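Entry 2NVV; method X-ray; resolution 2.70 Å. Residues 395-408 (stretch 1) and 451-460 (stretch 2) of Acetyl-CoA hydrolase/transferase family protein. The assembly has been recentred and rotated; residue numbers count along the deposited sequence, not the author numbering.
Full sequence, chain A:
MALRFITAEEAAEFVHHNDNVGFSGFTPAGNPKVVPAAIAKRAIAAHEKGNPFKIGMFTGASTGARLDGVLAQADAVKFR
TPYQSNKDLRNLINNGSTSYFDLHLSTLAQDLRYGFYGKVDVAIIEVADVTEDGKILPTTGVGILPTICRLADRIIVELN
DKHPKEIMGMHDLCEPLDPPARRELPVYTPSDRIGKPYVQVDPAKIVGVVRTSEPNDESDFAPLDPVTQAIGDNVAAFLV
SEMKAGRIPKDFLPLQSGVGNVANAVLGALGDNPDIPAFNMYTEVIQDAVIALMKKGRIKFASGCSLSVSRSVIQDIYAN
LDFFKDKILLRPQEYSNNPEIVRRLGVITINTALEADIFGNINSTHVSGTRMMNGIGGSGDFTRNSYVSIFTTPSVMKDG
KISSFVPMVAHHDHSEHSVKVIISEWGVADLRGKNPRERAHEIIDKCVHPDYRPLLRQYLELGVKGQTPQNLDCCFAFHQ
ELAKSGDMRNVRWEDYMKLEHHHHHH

Stretch 1 (395-408) SVMKDGKISSFVPM
Stretch 2 451-460: DYRPLLRQYL

Stretch 1 forms a hairpin followed by an extended run. Strand 396-397 pairs with strand 402-403 through Met 397 N to Ile 402 O (2.8 Å) and Ile 402 N to Met 397 O (3.1 Å), and Ser 404 N to Ser 395 O (2.7 Å) continues the ladder. Lys 398 (phi/psi 44/62) and Asp 399 (49/33) take left-handed angles in the turn, and Lys 401 N to Lys 398 O (2.8 Å) closes it. Gly 400, at 91/-10, would jam a CB against the preceding carbonyl O, so this backbone itself calls for glycine. Ser 404 (-75/-15) interrupts the extended path before strand 405-406, and Pro 407 turns it again at -56/-47.

In stretch 2, Tyr 452 (-121/-5) occupies the N-cap position, and the helix that follows begins with Leu 456 N to Tyr 452 O at 3.1 Å. The register is Gly 400 CA to Asp 451 CA at 8.0 Å, Ser 403 CA to Tyr 452 CA at 7.2 Å and Pro 407 CA to Leu 456 CA at 6.8 Å; both chains therefore advance in the same sense along the contact. It buries 391 Å², both sides summed.

Tyr 452 (chi1 -65°, m; chi2 93°) points its CA-to-CB bond toward stretch 1 and lays its ring against the hairpin. Tyr 452 OH donates to Gly 400 O at 2.6 Å, an acceptor near the ring plane at the edge. Ser 403 CB lies over one face, 3.4 Å from the centroid of the Tyr 452 ring and 2° off its normal, a nearly axial CH-pi contact. Val 396 (chi1 -60°, m) adds an oblique apolar contact, Val 396 CG1 to Tyr 452 CE1 at 4.0 Å. With chi1 at 171° (t), Ser 403 OG donates to Phe 405 O (2.6 Å), a hydrogen bond within its own stretch, while its CB remains against the ring.

One helical turn on, Leu 456 (chi1 -70°, m; chi2 171°, t) also points toward stretch 1. Leu 456 CD2 meets Pro 407 CG at 3.8 Å, and Leu 456 CD1 lies 4.0 Å from Phe 405 O and 4.4 Å from Phe 405 CB. The Phe 405 side chain (chi1 -66°, m; chi2 -85°) starts sideways and its end leads away, so the contact reaches its base rather than its ring. Pro 407, with C-gamma exo pucker, also packs on Tyr 459 (chi1 -179°, t; chi2 75°): Pro 407 CB sits 3.8 Å from the Tyr 459 ring centroid, 12° off the normal, a second CH-pi contact.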

ATOM      1  N   SER A 395      -7.705  23.226  -7.064  1.00  7.69           N
ATOM      2  CA  SER A 395      -6.445  23.786  -6.569  1.00  7.25           C
ATOM      3  C   SER A 395      -6.567  24.583  -5.274  1.00  6.39           C
ATOM      4  O   SER A 395      -5.658  24.567  -4.446  1.00  6.39           O
ATOM      5  CB  SER A 395      -5.805  24.673  -7.643  1.00  6.63           C
ATOM      6  OG  SER A 395      -6.536  25.873  -7.827  1.00  7.52           O
ATOM      7  N   VAL A 396      -7.684  25.278  -5.089  1.00  7.43           N
ATOM      8  CA  VAL A 396      -7.855  26.089  -3.893  1.00  8.40           C
ATOM      9  C   VAL A 396      -9.184  25.893  -3.195  1.00  9.77           C
ATOM     10  O   VAL A 396     -10.031  25.125  -3.639  1.00  9.10           O
ATOM     11  CB  VAL A 396      -7.688  27.601  -4.221  1.00  7.35           C
ATOM     12  CG1 VAL A 396      -6.296  27.859  -4.795  1.00  6.39           C
ATOM     13  CG2 VAL A 396      -8.765  28.051  -5.197  1.00  6.39           C
HETATM   14  N   MSE A 397      -9.367  26.630  -2.110  1.00 12.36           N
HETATM   15  CA  MSE A 397     -10.575  26.552  -1.301  1.00 14.63           C
HETATM   16  C   MSE A 397     -10.769  27.901  -0.603  1.00 14.87           C
HETATM   17  O   MSE A 397      -9.882  28.764  -0.661  1.00 14.54           O
HETATM   18  CB  MSE A 397     -10.380  25.444  -0.275  1.00 18.25           C
HETATM   19  CG  MSE A 397     -11.513  25.233   0.692  1.00 24.78           C
HETATM   20 SE   MSE A 397     -10.994  23.926   2.030  1.00 32.36          SE
HETATM   21  CE  MSE A 397     -10.826  22.382   0.802  1.00 30.18           C
ATOM     22  N   LYS A 398     -11.916  28.077   0.049  1.00 15.52           N
ATOM     23  CA  LYS A 398     -12.232  29.317   0.761  1.00 15.72           C
ATOM     24  C   LYS A 398     -11.862  30.561  -0.039  1.00 15.20           C
ATOM     25  O   LYS A 398     -11.029  31.362   0.393  1.00 14.05           O
ATOM     26  CB  LYS A 398     -11.513  29.362   2.117  1.00 17.86           C
ATOM     27  CG  LYS A 398     -11.926  28.253   3.090  1.00 19.54           C
ATOM     28  CD  LYS A 398     -13.421  28.335   3.458  1.00 21.05           C
ATOM     29  CE  LYS A 398     -13.865  27.191   4.386  1.00 22.08           C
ATOM     30  NZ  LYS A 398     -13.160  27.182   5.717  1.00 19.65           N
ATOM     31  N   ASP A 399     -12.489  30.719  -1.200  1.00 14.86           N
ATOM     32  CA  ASP A 399     -12.228  31.864  -2.072  1.00 13.77           C
ATOM     33  C   ASP A 399     -10.750  32.111  -2.325  1.00 12.90           C
ATOM     34  O   ASP A 399     -10.328  33.257  -2.461  1.00 12.74           O
ATOM     35  CB  ASP A 399     -12.854  33.134  -1.497  1.00 17.22           C
ATOM     36  CG  ASP A 399     -14.366  33.080  -1.499  1.00 21.27           C
ATOM     37  OD1 ASP A 399     -14.950  32.829  -2.580  1.00 22.94           O
ATOM     38  OD2 ASP A 399     -14.974  33.284  -0.428  1.00 23.56           O
ATOM     39  N   GLY A 400      -9.972  31.034  -2.372  1.00 10.87           N
ATOM     40  CA  GLY A 400      -8.554  31.160  -2.632  1.00  8.94           C
ATOM     41  C   GLY A 400      -7.666  31.299  -1.421  1.00  8.30           C
ATOM     42  O   GLY A 400      -6.445  31.220  -1.558  1.00  7.40           O
ATOM     43  N   LYS A 401      -8.256  31.490  -0.246  1.00  8.53           N
ATOM     44  CA  LYS A 401      -7.481  31.656   0.986  1.00  8.03           C
ATOM     45  C   LYS A 401      -6.794  30.368   1.443  1.00  7.07           C
ATOM     46  O   LYS A 401      -5.871  30.389   2.264  1.00  6.39           O
ATOM     47  CB  LYS A 401      -8.387  32.188   2.099  1.00  9.03           C
ATOM     48  CG  LYS A 401      -8.965  33.566   1.813  1.00  8.82           C
ATOM     49  CD  LYS A 401      -9.940  33.970   2.891  1.00 11.08           C
ATOM     50  CE  LYS A 401     -10.595  35.310   2.577  1.00 11.55           C
ATOM     51  NZ  LYS A 401     -11.522  35.761   3.672  1.00 11.61           N
ATOM     52  N   ILE A 402      -7.259  29.241   0.914  1.00  6.39           N
ATOM     53  CA  ILE A 402      -6.672  27.948   1.248  1.00  6.50           C
ATOM     54  C   ILE A 402      -6.163  27.293  -0.019  1.00  6.39           C
ATOM     55  O   ILE A 402      -6.865  27.248  -1.028  1.00  6.39           O
ATOM     56  CB  ILE A 402      -7.704  26.989   1.899  1.00  6.46           C
ATOM     57  CG1 ILE A 402      -8.087  27.494   3.297  1.00  6.62           C
ATOM     58  CG2 ILE A 402      -7.122  25.591   2.000  1.00  6.39           C
ATOM     59  CD1 ILE A 402      -9.112  26.641   4.009  1.00  6.39           C
ATOM     60  N   SER A 403      -4.935  26.794   0.033  1.00  6.39           N
ATOM     61  CA  SER A 403      -4.353  26.101  -1.105  1.00  6.39           C
ATOM     62  C   SER A 403      -4.475  24.586  -0.887  1.00  6.39           C
ATOM     63  O   SER A 403      -4.185  24.083   0.201  1.00  6.39           O
ATOM     64  CB  SER A 403      -2.878  26.481  -1.257  1.00  6.39           C
ATOM     65  OG  SER A 403      -2.244  25.659  -2.223  1.00  6.39           O
ATOM     66  N   SER A 404      -4.907  23.859  -1.909  1.00  6.39           N
ATOM     67  CA  SER A 404      -5.027  22.408  -1.807  1.00  6.39           C
ATOM     68  C   SER A 404      -3.646  21.777  -1.877  1.00  6.39           C
ATOM     69  O   SER A 404      -3.471  20.610  -1.548  1.00  6.39           O
ATOM     70  CB  SER A 404      -5.879  21.861  -2.938  1.00  6.39           C
ATOM     71  OG  SER A 404      -7.187  22.377  -2.874  1.00  6.39           O
ATOM     72  N   PHE A 405      -2.665  22.561  -2.315  1.00  7.22           N
ATOM     73  CA  PHE A 405      -1.277  22.106  -2.439  1.00  7.25           C
ATOM     74  C   PHE A 405      -0.413  22.806  -1.401  1.00  6.39           C
ATOM     75  O   PHE A 405      -0.420  24.028  -1.292  1.00  6.39           O
ATOM     76  CB  PHE A 405      -0.768  22.389  -3.851  1.00  6.39           C
ATOM     77  CG  PHE A 405      -1.466  21.582  -4.901  1.00  6.39           C
ATOM     78  CD1 PHE A 405      -1.035  20.291  -5.209  1.00  6.39           C
ATOM     79  CD2 PHE A 405      -2.595  22.079  -5.537  1.00  6.39           C
ATOM     80  CE1 PHE A 405      -1.723  19.516  -6.131  1.00  6.78           C
ATOM     81  CE2 PHE A 405      -3.288  21.306  -6.456  1.00  6.39           C
ATOM     82  CZ  PHE A 405      -2.852  20.025  -6.750  1.00  6.39           C
ATOM     83  N   VAL A 406       0.340  22.013  -0.646  1.00  6.39           N
ATOM     84  CA  VAL A 406       1.171  22.528   0.424  1.00  6.39           C
ATOM     85  C   VAL A 406       2.583  21.949   0.394  1.00  6.39           C
ATOM     86  O   VAL A 406       2.839  20.958  -0.285  1.00  6.39           O
ATOM     87  CB  VAL A 406       0.521  22.180   1.774  1.00  6.39           C
ATOM     88  CG1 VAL A 406      -0.845  22.841   1.888  1.00  6.39           C
ATOM     89  CG2 VAL A 406       0.378  20.671   1.890  1.00  6.39           C
ATOM     90  N   PRO A 407       3.521  22.566   1.129  1.00  6.39           N
ATOM     91  CA  PRO A 407       4.903  22.072   1.166  1.00  6.39           C
ATOM     92  C   PRO A 407       4.941  20.610   1.612  1.00  6.39           C
ATOM     93  O   PRO A 407       5.619  19.784   0.999  1.00  6.39           O
ATOM     94  CB  PRO A 407       5.573  23.003   2.175  1.00  6.39           C
ATOM     95  CG  PRO A 407       4.827  24.298   1.976  1.00  6.39           C
ATOM     96  CD  PRO A 407       3.394  23.841   1.860  1.00  6.39           C
HETATM   97  N   MSE A 408       4.216  20.310   2.689  1.00  6.42           N
HETATM   98  CA  MSE A 408       4.115  18.957   3.229  1.00  6.39           C
HETATM   99  C   MSE A 408       2.691  18.749   3.720  1.00  6.39           C
HETATM  100  O   MSE A 408       2.119  19.646   4.334  1.00  6.39           O
HETATM  101  CB  MSE A 408       5.075  18.756   4.398  1.00  7.21           C
HETATM  102  CG  MSE A 408       5.162  17.310   4.864  1.00 10.89           C
HETATM  103 SE   MSE A 408       6.068  17.057   6.577  1.00 21.19          SE
HETATM  104  CE  MSE A 408       7.918  16.955   5.991  1.00 15.14           C
ATOM    105  N   ASP A 451      -1.786  31.743  -7.633  1.00  6.39           N
ATOM    106  CA  ASP A 451      -1.569  32.469  -6.385  1.00  6.39           C
ATOM    107  C   ASP A 451      -0.585  31.809  -5.428  1.00  7.03           C
ATOM    108  O   ASP A 451      -0.102  32.461  -4.508  1.00  7.12           O
ATOM    109  CB  ASP A 451      -2.889  32.645  -5.641  1.00  7.30           C
ATOM    110  CG  ASP A 451      -3.707  33.794  -6.165  1.00  6.52           C
ATOM    111  OD1 ASP A 451      -4.858  33.964  -5.701  1.00  7.39           O
ATOM    112  OD2 ASP A 451      -3.196  34.534  -7.030  1.00  8.22           O
ATOM    113  N   TYR A 452      -0.293  30.526  -5.628  1.00  6.73           N
ATOM    114  CA  TYR A 452       0.624  29.818  -4.732  1.00  6.39           C
ATOM    115  C   TYR A 452       1.852  29.245  -5.427  1.00  6.39           C
ATOM    116  O   TYR A 452       2.749  28.719  -4.776  1.00  7.35           O
ATOM    117  CB  TYR A 452      -0.118  28.677  -4.005  1.00  6.39           C
ATOM    118  CG  TYR A 452      -1.216  29.148  -3.074  1.00  6.39           C
ATOM    119  CD1 TYR A 452      -2.537  29.258  -3.510  1.00  6.39           C
ATOM    120  CD2 TYR A 452      -0.919  29.526  -1.763  1.00  6.44           C
ATOM    121  CE1 TYR A 452      -3.533  29.737  -2.659  1.00  6.41           C
ATOM    122  CE2 TYR A 452      -1.899  30.001  -0.910  1.00  6.39           C
ATOM    123  CZ  TYR A 452      -3.199  30.106  -1.357  1.00  6.39           C
ATOM    124  OH  TYR A 452      -4.151  30.581  -0.489  1.00  6.39           O
ATOM    125  N   ARG A 453       1.910  29.352  -6.748  1.00  6.39           N
ATOM    126  CA  ARG A 453       3.039  28.791  -7.461  1.00  6.39           C
ATOM    127  C   ARG A 453       4.384  29.436  -7.101  1.00  6.39           C
ATOM    128  O   ARG A 453       5.357  28.730  -6.838  1.00  6.39           O
ATOM    129  CB  ARG A 453       2.774  28.849  -8.975  1.00  6.39           C
ATOM    130  CG  ARG A 453       1.327  28.530  -9.307  1.00  6.39           C
ATOM    131  CD  ARG A 453       1.146  27.523 -10.438  1.00  7.14           C
ATOM    132  NE  ARG A 453       1.270  28.127 -11.759  1.00  6.39           N
ATOM    133  CZ  ARG A 453       0.409  27.948 -12.764  1.00  6.39           C
ATOM    134  NH1 ARG A 453      -0.666  27.176 -12.622  1.00  6.39           N
ATOM    135  NH2 ARG A 453       0.627  28.554 -13.919  1.00  7.07           N
ATOM    136  N   PRO A 454       4.465  30.771  -7.073  1.00  7.07           N
ATOM    137  CA  PRO A 454       5.760  31.369  -6.732  1.00  7.21           C
ATOM    138  C   PRO A 454       6.261  31.083  -5.315  1.00  6.95           C
ATOM    139  O   PRO A 454       7.469  30.947  -5.068  1.00  6.39           O
ATOM    140  CB  PRO A 454       5.535  32.862  -7.005  1.00  6.39           C
ATOM    141  CG  PRO A 454       4.073  33.033  -6.860  1.00  6.39           C
ATOM    142  CD  PRO A 454       3.500  31.801  -7.492  1.00  6.80           C
ATOM    143  N   LEU A 455       5.320  30.971  -4.389  1.00  6.39           N
ATOM    144  CA  LEU A 455       5.638  30.705  -2.995  1.00  6.39           C
ATOM    145  C   LEU A 455       6.181  29.283  -2.827  1.00  6.39           C
ATOM    146  O   LEU A 455       7.121  29.049  -2.066  1.00  7.13           O
ATOM    147  CB  LEU A 455       4.382  30.906  -2.159  1.00  7.22           C
ATOM    148  CG  LEU A 455       4.498  31.364  -0.704  1.00  6.61           C
ATOM    149  CD1 LEU A 455       5.564  32.441  -0.539  1.00  8.25           C
ATOM    150  CD2 LEU A 455       3.128  31.879  -0.270  1.00  7.27           C
ATOM    151  N   LEU A 456       5.596  28.329  -3.543  1.00  6.39           N
ATOM    152  CA  LEU A 456       6.070  26.955  -3.456  1.00  6.39           C
ATOM    153  C   LEU A 456       7.373  26.791  -4.241  1.00  6.39           C
ATOM    154  O   LEU A 456       8.139  25.867  -3.983  1.00  6.39           O
ATOM    155  CB  LEU A 456       4.995  25.990  -3.960  1.00  6.39           C
ATOM    156  CG  LEU A 456       3.788  25.905  -3.015  1.00  6.39           C
ATOM    157  CD1 LEU A 456       2.666  25.122  -3.674  1.00  6.39           C
ATOM    158  CD2 LEU A 456       4.210  25.253  -1.681  1.00  6.39           C
ATOM    159  N   ARG A 457       7.626  27.691  -5.195  1.00  6.73           N
ATOM    160  CA  ARG A 457       8.865  27.631  -5.959  1.00  6.39           C
ATOM    161  C   ARG A 457       9.972  28.140  -5.046  1.00  7.07           C
ATOM    162  O   ARG A 457      11.095  27.647  -5.086  1.00  6.62           O
ATOM    163  CB  ARG A 457       8.802  28.497  -7.230  1.00  7.31           C
ATOM    164  CG  ARG A 457       7.945  27.946  -8.338  1.00  7.59           C
ATOM    165  CD  ARG A 457       8.186  28.681  -9.652  1.00  9.19           C
ATOM    166  NE  ARG A 457       7.213  28.302 -10.683  1.00 12.92           N
ATOM    167  CZ  ARG A 457       6.129  29.007 -11.002  1.00 14.81           C
ATOM    168  NH1 ARG A 457       5.859  30.149 -10.383  1.00 12.96           N
ATOM    169  NH2 ARG A 457       5.304  28.559 -11.939  1.00 13.56           N
ATOM    170  N   GLN A 458       9.643  29.133  -4.224  1.00  6.78           N
ATOM    171  CA  GLN A 458      10.598  29.698  -3.272  1.00  6.42           C
ATOM    172  C   GLN A 458      10.924  28.693  -2.169  1.00  7.01           C
ATOM    173  O   GLN A 458      12.011  28.722  -1.585  1.00  6.98           O
ATOM    174  CB  GLN A 458      10.034  30.965  -2.637  1.00  6.42           C
ATOM    175  CG  GLN A 458       9.995  32.167  -3.560  1.00  8.41           C
ATOM    176  CD  GLN A 458       9.430  33.400  -2.873  1.00  9.40           C
ATOM    177  OE1 GLN A 458       8.303  33.384  -2.382  1.00  9.07           O
ATOM    178  NE2 GLN A 458      10.209  34.473  -2.837  1.00 10.50           N
ATOM    179  N   TYR A 459       9.980  27.806  -1.880  1.00  6.53           N
ATOM    180  CA  TYR A 459      10.182  26.795  -0.853  1.00  6.39           C
ATOM    181  C   TYR A 459      11.272  25.822  -1.272  1.00  6.95           C
ATOM    182  O   TYR A 459      11.984  25.275  -0.429  1.00  7.27           O
ATOM    183  CB  TYR A 459       8.889  26.021  -0.599  1.00  6.39           C
ATOM    184  CG  TYR A 459       9.024  24.972   0.480  1.00  6.39           C
ATOM    185  CD1 TYR A 459       9.076  25.330   1.826  1.00  6.39           C
ATOM    186  CD2 TYR A 459       9.138  23.620   0.152  1.00  6.39           C
ATOM    187  CE1 TYR A 459       9.240  24.365   2.822  1.00  6.39           C
ATOM    188  CE2 TYR A 459       9.304  22.644   1.138  1.00  6.39           C
ATOM    189  CZ  TYR A 459       9.353  23.028   2.466  1.00  6.59           C
ATOM    190  OH  TYR A 459       9.522  22.066   3.420  1.00  6.41           O
ATOM    191  N   LEU A 460      11.400  25.601  -2.575  1.00  7.30           N
ATOM    192  CA  LEU A 460      12.408  24.683  -3.095  1.00  7.98           C
ATOM    193  C   LEU A 460      13.809  25.292  -3.130  1.00  8.47           C
ATOM    194  O   LEU A 460      14.792  24.601  -3.425  1.00  8.92           O
ATOM    195  CB  LEU A 460      12.020  24.228  -4.495  1.00  6.39           C
ATOM    196  CG  LEU A 460      10.782  23.337  -4.539  1.00  6.80           C
ATOM    197  CD1 LEU A 460      10.340  23.144  -5.993  1.00  6.39           C
ATOM    198  CD2 LEU A 460      11.100  21.994  -3.863  1.00  7.34           C
TER